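Local coordinates for protein telomerase reverse transcriptase (Takifugu rubripes, PDB 4LMO) that extends chromosome ends as the catalytic subunit of telomerase, copying a template within its RNA component, and is represented here by its RNA-binding domain, at residues W207-D210 and G211-G215. Residues are numbered along the deposited sequence; the frame is centred on the assembly and turned at random.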
# COMPACT_ATOMS: atom_id res chain seq x y z
N TRP A 207 8.66 -1.79 -3.18
CA TRP A 207 7.81 -2.10 -2.02
C TRP A 207 6.67 -1.13 -1.94
O TRP A 207 5.54 -1.51 -1.63
CB TRP A 207 8.59 -2.07 -0.72
CG TRP A 207 7.71 -2.23 0.50
CD1 TRP A 207 7.21 -3.41 1.04
CD2 TRP A 207 7.17 -1.16 1.37
NE1 TRP A 207 6.43 -3.16 2.14
CE2 TRP A 207 6.37 -1.83 2.39
CE3 TRP A 207 7.27 0.23 1.39
CZ2 TRP A 207 5.71 -1.12 3.39
CZ3 TRP A 207 6.60 0.93 2.40
CH2 TRP A 207 5.84 0.27 3.38
N LEU A 208 6.98 0.14 -2.20
CA LEU A 208 6.02 1.23 -2.07
C LEU A 208 4.84 1.06 -3.01
O LEU A 208 3.71 1.41 -2.67
CB LEU A 208 6.73 2.57 -2.31
CG LEU A 208 6.26 3.84 -1.60
CD1 LEU A 208 6.14 3.64 -0.10
CD2 LEU A 208 7.22 4.98 -1.91
N LEU A 209 5.09 0.50 -4.19
CA LEU A 209 4.02 0.23 -5.15
C LEU A 209 3.31 -1.08 -4.83
O LEU A 209 2.08 -1.11 -4.71
CB LEU A 209 4.55 0.23 -6.59
CG LEU A 209 3.52 0.22 -7.72
CD1 LEU A 209 2.52 1.37 -7.60
CD2 LEU A 209 4.19 0.26 -9.09
N ASP A 210 4.08 -2.16 -4.70
CA ASP A 210 3.54 -3.50 -4.49
C ASP A 210 2.96 -3.71 -3.09
O ASP A 210 1.87 -4.25 -2.93
CB ASP A 210 4.60 -4.56 -4.79
CG ASP A 210 4.11 -5.97 -4.55
OD1 ASP A 210 3.34 -6.48 -5.39
OD2 ASP A 210 4.48 -6.57 -3.52
N GLY A 211 3.71 -3.28 -2.08
CA GLY A 211 3.29 -3.44 -0.70
C GLY A 211 2.30 -2.38 -0.26
O GLY A 211 1.19 -2.70 0.17
N PHE A 212 2.70 -1.12 -0.39
CA PHE A 212 1.89 -0.02 0.12
C PHE A 212 0.70 0.30 -0.78
O PHE A 212 -0.45 0.11 -0.37
CB PHE A 212 2.76 1.23 0.38
CG PHE A 212 2.06 2.29 1.19
CD1 PHE A 212 1.92 2.17 2.56
CD2 PHE A 212 1.53 3.42 0.56
CE1 PHE A 212 1.27 3.14 3.31
CE2 PHE A 212 0.88 4.40 1.30
CZ PHE A 212 0.75 4.26 2.67
N VAL A 213 0.96 0.78 -1.99
CA VAL A 213 -0.10 1.23 -2.90
C VAL A 213 -1.11 0.13 -3.23
O VAL A 213 -2.31 0.30 -3.01
CB VAL A 213 0.48 1.87 -4.18
CG1 VAL A 213 -0.59 2.03 -5.26
CG2 VAL A 213 1.11 3.22 -3.85
N VAL A 214 -0.61 -1.01 -3.72
CA VAL A 214 -1.47 -2.16 -4.04
C VAL A 214 -2.18 -2.70 -2.79
O VAL A 214 -3.33 -3.14 -2.87
CB VAL A 214 -0.68 -3.26 -4.79
CG1 VAL A 214 -1.45 -4.57 -4.82
CG2 VAL A 214 -0.35 -2.79 -6.20
N GLY A 215 -1.49 -2.66 -1.65
CA GLY A 215 -2.08 -3.04 -0.37
C GLY A 215 -3.34 -2.25 -0.06
O GLY A 215 -4.36 -2.82 0.32
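Trp207 lays one face of its indole over the turn that follows it: Gly211 CA sits 4.2 Å above the ring plane, offset toward the rim, and the CB of Phe212 lies over the same face, 4.3 Å from Trp207 CZ3. With CG opposite the backbone N (chi1 173°), the indole runs forward along the helix to Gly211, which brings no side chain of its own against the ring. The backbone here winds as a pi-type turn. Trp207 O accepts two N-H groups, a strongly bent bond from Gly211 N (2.6 Å, N-H...O 138°) and a straighter one from Phe212 N (3.1 Å, 153°), the latter in the carbonyl plane. The i+5 pattern then continues: Val213 N bonds to Leu208 O at 2.9 Å, and Val214 N to Leu209 O at the same length. Leu208 and Phe212 run side by side in the same direction, with Leu208 CD1 4.2 Å from Phe212 CB, whereas Leu209 crosses Val213 at a slant, its CD1 3.9 Å from Val213 CG1. These side chains set the C-terminal half of helix 191-220 against several elements of the RNA-binding domain. Leu208 and Leu209 meet Tyr148 of helix 142-158, Phe212 and Val213 pack on helix 119-133, and Trp207 reaches Leu43 and Val47 of helix 40-48.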